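Local structure of delta toxin (Clostridium perfringens, 2YGT) at residues 108-111 and 112-116; 215-219 and 220-224. The protein is a haemolytic enterotoxin of the aerolysin family that probably assembles into a membrane-spanning beta-pore. All blocks are in the same frame, centred on the assembly; numbering follows the deposited sequence.

Contact 1. Residues 108-111 and 112-116; sequences IVDS and VPKNT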
ATOM      1  N   ILE A 108      17.393  -3.041  -1.643  1.00 27.55           N
ATOM      2  CA  ILE A 108      16.411  -1.982  -1.455  1.00 26.26           C
ATOM      3  C   ILE A 108      17.103  -0.879  -0.666  1.00 19.63           C
ATOM      4  O   ILE A 108      17.462  -1.079   0.492  1.00 22.93           O
ATOM      5  CB  ILE A 108      15.189  -2.471  -0.657  1.00 21.63           C
ATOM      6  CG1 ILE A 108      14.550  -3.687  -1.335  1.00 20.48           C
ATOM      7  CG2 ILE A 108      14.172  -1.348  -0.499  1.00 17.65           C
ATOM      8  CD1 ILE A 108      13.331  -4.224  -0.608  1.00 17.68           C
ATOM      9  N   VAL A 109      17.310   0.277  -1.284  1.00 18.50           N
ATOM     10  CA  VAL A 109      18.067   1.338  -0.624  1.00 22.55           C
ATOM     11  C   VAL A 109      17.199   2.480  -0.093  1.00 21.21           C
ATOM     12  O   VAL A 109      17.684   3.351   0.630  1.00 20.11           O
ATOM     13  CB  VAL A 109      19.184   1.892  -1.532  1.00 25.67           C
ATOM     14  CG1 VAL A 109      20.161   0.779  -1.897  1.00 19.54           C
ATOM     15  CG2 VAL A 109      18.588   2.532  -2.776  1.00 18.72           C
ATOM     16  N   ASP A 110      15.919   2.469  -0.451  1.00 18.08           N
ATOM     17  CA  ASP A 110      14.966   3.416   0.116  1.00 17.88           C
ATOM     18  C   ASP A 110      13.539   3.043  -0.264  1.00 17.40           C
ATOM     19  O   ASP A 110      13.315   2.307  -1.226  1.00 17.85           O
ATOM     20  CB  ASP A 110      15.280   4.849  -0.323  1.00 17.97           C
ATOM     21  CG  ASP A 110      15.100   5.854   0.801  1.00 22.74           C
ATOM     22  OD1 ASP A 110      14.161   5.689   1.607  1.00 20.54           O
ATOM     23  OD2 ASP A 110      15.901   6.806   0.885  1.00 24.45           O
ATOM     24  N   SER A 111      12.577   3.545   0.502  1.00 20.12           N
ATOM     25  CA  SER A 111      11.171   3.258   0.249  1.00 16.91           C
ATOM     26  C   SER A 111      10.253   4.295   0.888  1.00 25.49           C
ATOM     27  O   SER A 111      10.656   5.033   1.786  1.00 21.00           O
ATOM     28  CB  SER A 111      10.812   1.856   0.752  1.00 16.86           C
ATOM     29  OG  SER A 111      11.068   1.719   2.138  1.00 17.10           O
ATOM     30  N   VAL A 112       9.015   4.344   0.416  1.00 16.62           N
ATOM     31  CA  VAL A 112       8.012   5.241   0.968  1.00 20.10           C
ATOM     32  C   VAL A 112       6.662   4.537   0.921  1.00 17.62           C
ATOM     33  O   VAL A 112       6.435   3.701   0.043  1.00 16.99           O
ATOM     34  CB  VAL A 112       7.930   6.550   0.164  1.00 23.26           C
ATOM     35  CG1 VAL A 112       9.105   7.464   0.506  1.00 17.00           C
ATOM     36  CG2 VAL A 112       7.881   6.252  -1.330  1.00 16.50           C
ATOM     37  N   PRO A 113       5.755   4.869   1.859  1.00 17.45           N
ATOM     38  CA  PRO A 113       5.887   5.872   2.926  1.00 16.74           C
ATOM     39  C   PRO A 113       6.893   5.475   4.006  1.00 24.34           C
ATOM     40  O   PRO A 113       7.174   4.289   4.186  1.00 18.14           O
ATOM     41  CB  PRO A 113       4.477   5.931   3.538  1.00 16.74           C
ATOM     42  CG  PRO A 113       3.579   5.244   2.560  1.00 16.49           C
ATOM     43  CD  PRO A 113       4.424   4.238   1.860  1.00 16.86           C
ATOM     44  N   LYS A 114       7.426   6.469   4.714  1.00 23.40           N
ATOM     45  CA  LYS A 114       8.353   6.227   5.814  1.00 21.18           C
ATOM     46  C   LYS A 114       7.619   6.316   7.138  1.00 21.57           C
ATOM     47  O   LYS A 114       6.590   6.983   7.240  1.00 22.52           O
ATOM     48  CB  LYS A 114       9.472   7.265   5.824  1.00 21.69           C
ATOM     49  CG  LYS A 114      10.296   7.328   4.561  1.00 30.89           C
ATOM     50  CD  LYS A 114      11.312   8.451   4.662  1.00 33.89           C
ATOM     51  CE  LYS A 114      12.093   8.609   3.379  1.00 29.16           C
ATOM     52  NZ  LYS A 114      13.006   9.777   3.446  1.00 39.61           N
ATOM     53  N   ASN A 115       8.163   5.648   8.148  1.00 24.12           N
ATOM     54  CA  ASN A 115       7.630   5.715   9.502  1.00 27.53           C
ATOM     55  C   ASN A 115       6.111   5.584   9.539  1.00 26.41           C
ATOM     56  O   ASN A 115       5.561   4.562   9.130  1.00 25.86           O
ATOM     57  CB  ASN A 115       8.081   7.008  10.186  1.00 33.71           C
ATOM     58  CG  ASN A 115       9.596   7.118  10.281  1.00 49.16           C
ATOM     59  OD1 ASN A 115      10.175   8.168   9.998  1.00 55.50           O
ATOM     60  ND2 ASN A 115      10.245   6.025  10.671  1.00 48.12           N
ATOM     61  N   THR A 116       5.438   6.624  10.020  1.00 24.20           N
ATOM     62  CA  THR A 116       3.987   6.592  10.153  1.00 33.82           C
ATOM     63  C   THR A 116       3.321   7.782   9.468  1.00 18.13           C
ATOM     64  O   THR A 116       3.791   8.914   9.571  1.00 26.89           O
ATOM     65  CB  THR A 116       3.556   6.555  11.637  1.00 38.86           C
ATOM     66  OG1 THR A 116       4.172   5.438  12.289  1.00 52.36           O
ATOM     67  CG2 THR A 116       2.045   6.428  11.751  1.00 32.26           C
TER
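A local contact, in which K114 folds back on the side chain of D110 and the backbone carbonyl of S111, closes the end of strand 107-112, an edge strand, within this chain, of its antiparallel sheet, where the chain turns through a cis peptide before P113 toward strand 116-117. With its CG anti to the carbonyl carbon (chi1 -58°) and the chain extended beyond, the methylenes of K114 run back toward the residues that precede the turn: CG lies 3.6 Å from the carbonyl O of S111, and CE comes within 4.0 Å of OD1 of D110, the two side chains crossing obliquely. The ammonium does not reach the carboxylate; K114 NZ stays 4.6 Å from D110 OD1 and bonds instead to the backbone O of T136. OD1 of D110 also accepts from the next backbone N, S111 N, at 2.9 Å through its anti lone pair, a bent bond (136°) that helps hold the carboxylate, while OD2 has a weak bond to T136 OG1. The buried S111 hydroxyl is held by Q163 NE2, with a weaker bond to D166 OD1. P113 O accepts from W173 NE1, which ties the turn to strand 170-177. D110 and D166 are ligands of the second zinc site of this protein; that metal is not bound to this chain in the model, but a modelled zinc ion lies about 4 Å from the side chain of D110 at the nearest atoms. The lysine therefore meets the aspartate through aliphatic carbon, and its charge could add to the positive field around a carboxylate that also belongs to a zinc site.

Contact 2. Residues 215-219 and 220-224; sequences YQLSS and LITGG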
ATOM      1  N   TYR A 215     -22.189   5.836   3.506  1.00 32.83           N
ATOM      2  CA  TYR A 215     -21.675   7.175   3.235  1.00 30.81           C
ATOM      3  C   TYR A 215     -20.871   7.750   4.403  1.00 24.47           C
ATOM      4  O   TYR A 215     -20.208   8.775   4.262  1.00 28.11           O
ATOM      5  CB  TYR A 215     -22.792   8.132   2.788  1.00 31.75           C
ATOM      6  CG  TYR A 215     -23.742   8.596   3.876  1.00 37.96           C
ATOM      7  CD1 TYR A 215     -24.840   7.827   4.245  1.00 36.05           C
ATOM      8  CD2 TYR A 215     -23.556   9.817   4.516  1.00 45.31           C
ATOM      9  CE1 TYR A 215     -25.716   8.253   5.230  1.00 39.59           C
ATOM     10  CE2 TYR A 215     -24.427  10.252   5.500  1.00 51.52           C
ATOM     11  CZ  TYR A 215     -25.504   9.465   5.854  1.00 50.59           C
ATOM     12  OH  TYR A 215     -26.372   9.892   6.834  1.00 53.97           O
ATOM     13  N   GLN A 216     -20.917   7.076   5.548  1.00 20.77           N
ATOM     14  CA  GLN A 216     -20.172   7.521   6.724  1.00 20.19           C
ATOM     15  C   GLN A 216     -19.080   6.537   7.138  1.00 25.37           C
ATOM     16  O   GLN A 216     -18.548   6.621   8.242  1.00 31.78           O
ATOM     17  CB  GLN A 216     -21.116   7.785   7.899  1.00 20.52           C
ATOM     18  CG  GLN A 216     -22.325   8.633   7.544  1.00 37.95           C
ATOM     19  CD  GLN A 216     -22.980   9.262   8.759  1.00 45.47           C
ATOM     20  OE1 GLN A 216     -24.097   8.905   9.131  1.00 45.22           O
ATOM     21  NE2 GLN A 216     -22.282  10.201   9.388  1.00 49.64           N
ATOM     22  N   LEU A 217     -18.752   5.608   6.249  1.00 25.43           N
ATOM     23  CA  LEU A 217     -17.669   4.664   6.493  1.00 25.56           C
ATOM     24  C   LEU A 217     -16.522   4.930   5.530  1.00 22.75           C
ATOM     25  O   LEU A 217     -16.740   5.374   4.404  1.00 19.58           O
ATOM     26  CB  LEU A 217     -18.157   3.223   6.318  1.00 30.11           C
ATOM     27  CG  LEU A 217     -18.980   2.576   7.437  1.00 29.90           C
ATOM     28  CD1 LEU A 217     -19.714   1.351   6.916  1.00 19.68           C
ATOM     29  CD2 LEU A 217     -18.094   2.207   8.616  1.00 18.54           C
ATOM     30  N   SER A 218     -15.298   4.663   5.973  1.00 18.96           N
ATOM     31  CA  SER A 218     -14.147   4.746   5.087  1.00 19.56           C
ATOM     32  C   SER A 218     -14.390   3.895   3.845  1.00 25.12           C
ATOM     33  O   SER A 218     -15.054   2.862   3.917  1.00 21.48           O
ATOM     34  CB  SER A 218     -12.888   4.258   5.800  1.00 22.20           C
ATOM     35  OG  SER A 218     -11.821   4.095   4.882  1.00 26.59           O
ATOM     36  N   SER A 219     -13.854   4.329   2.710  1.00 27.58           N
ATOM     37  CA  SER A 219     -13.953   3.541   1.487  1.00 32.91           C
ATOM     38  C   SER A 219     -13.133   2.255   1.606  1.00 36.60           C
ATOM     39  O   SER A 219     -13.333   1.303   0.847  1.00 18.06           O
ATOM     40  CB  SER A 219     -13.500   4.356   0.275  1.00 18.10           C
ATOM     41  OG  SER A 219     -12.234   4.943   0.501  1.00 20.70           O
ATOM     42  N   LEU A 220     -12.210   2.231   2.564  1.00 17.15           N
ATOM     43  CA  LEU A 220     -11.431   1.030   2.841  1.00 16.93           C
ATOM     44  C   LEU A 220     -12.312  -0.076   3.418  1.00 17.30           C
ATOM     45  O   LEU A 220     -11.957  -1.254   3.363  1.00 17.41           O
ATOM     46  CB  LEU A 220     -10.273   1.344   3.791  1.00 16.34           C
ATOM     47  CG  LEU A 220      -8.968   1.791   3.127  1.00 17.98           C
ATOM     48  CD1 LEU A 220      -9.182   3.025   2.255  1.00 16.11           C
ATOM     49  CD2 LEU A 220      -7.890   2.042   4.171  1.00 15.54           C
ATOM     50  N   ILE A 221     -13.460   0.306   3.970  1.00 17.57           N
ATOM     51  CA  ILE A 221     -14.385  -0.661   4.548  1.00 17.99           C
ATOM     52  C   ILE A 221     -15.497  -1.047   3.573  1.00 28.41           C
ATOM     53  O   ILE A 221     -15.884  -2.213   3.494  1.00 26.70           O
ATOM     54  CB  ILE A 221     -15.005  -0.143   5.865  1.00 17.91           C
ATOM     55  CG1 ILE A 221     -13.954  -0.128   6.977  1.00 19.93           C
ATOM     56  CG2 ILE A 221     -16.191  -0.999   6.274  1.00 18.48           C
ATOM     57  CD1 ILE A 221     -14.447   0.464   8.282  1.00 19.20           C
ATOM     58  N   THR A 222     -16.005  -0.071   2.827  1.00 18.96           N
ATOM     59  CA  THR A 222     -17.101  -0.326   1.896  1.00 20.34           C
ATOM     60  C   THR A 222     -16.621  -0.942   0.582  1.00 27.79           C
ATOM     61  O   THR A 222     -17.321  -1.757  -0.020  1.00 29.54           O
ATOM     62  CB  THR A 222     -17.906   0.958   1.588  1.00 20.31           C
ATOM     63  OG1 THR A 222     -17.027   1.975   1.090  1.00 19.65           O
ATOM     64  CG2 THR A 222     -18.620   1.467   2.841  1.00 22.39           C
ATOM     65  N   GLY A 223     -15.430  -0.549   0.137  1.00 25.15           N
ATOM     66  CA  GLY A 223     -14.895  -1.029  -1.125  1.00 21.41           C
ATOM     67  C   GLY A 223     -13.633  -1.856  -0.971  1.00 25.33           C
ATOM     68  O   GLY A 223     -13.610  -3.044  -1.302  1.00 19.68           O
ATOM     69  N   GLY A 224     -12.577  -1.224  -0.469  1.00 18.52           N
ATOM     70  CA  GLY A 224     -11.296  -1.883  -0.301  1.00 20.32           C
ATOM     71  C   GLY A 224     -10.152  -0.888  -0.260  1.00 26.76           C
ATOM     72  O   GLY A 224     -10.359   0.321  -0.401  1.00 29.75           O
TER
HETATM   73  O   HOH W   1     -17.526   4.377   2.081  1.00 26.47           O
HETATM   74  O   HOH W   2     -10.450   3.196  -0.903  1.00 33.24           O
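S218 places OG beside its own carbonyl carbon (chi1 169°), and this rotation presents the hydroxyl to the first turn of helix 219-222: L220 N donates to S218 OG at 3.0 Å, an N-cap bond with an N-H...O angle of 154°. The same hydroxyl also bonds to the carbonyl of P157. L217, with CG beside its backbone N, turns its branched end to the helix, where CD2 meets CD1 of I221 at 4.1 Å and the two chains cross at about a right angle. L217 CB also packs on T222 CG2 at 3.9 Å.

Two carbonyls each receive two donors. S218 O takes T222 N in its plane at 3.3 Å, whereas I221 N, closer at 3.0 Å, approaches from above that plane, 62° out of it. S219 O accepts G223 N and G224 N, both at 2.9 Å, and so closes the far end of the turn, where G224 leaves helical geometry with a positive phi. Two waters bridge the turn: one links L217 O to T222 OG1, another S219 OG to G224 O. I221 packs on M87, W89 and P90 of strand 84-99, and L220 on Y159.

S218 OG, S218 O and S219 O together thus take the backbone N-H groups of L220 to G224, with L217 against I221 and the methyl of T222 beside the cap.

In the fold
Contacts 1 and 2 lie on opposite sides of the centre of the chain, their centres about 26 Å apart and their nearest atoms about 12 Å, so they do not touch. Contact 1 is the more buried, and contact 2 only partly so. Both border strand 224-235: residues 108-112 pair with it as a neighbouring strand, while 220-224 leads into its start. Strand 159-166 is also shared, through Q163 and D166 near contact 1 and Y159 near contact 2. Contact 1 has a charged pair without a direct bond and includes a residue of a zinc site; contact 2, away from the annotated sites, relies on backbone bonds, a serine cap and bridging waters.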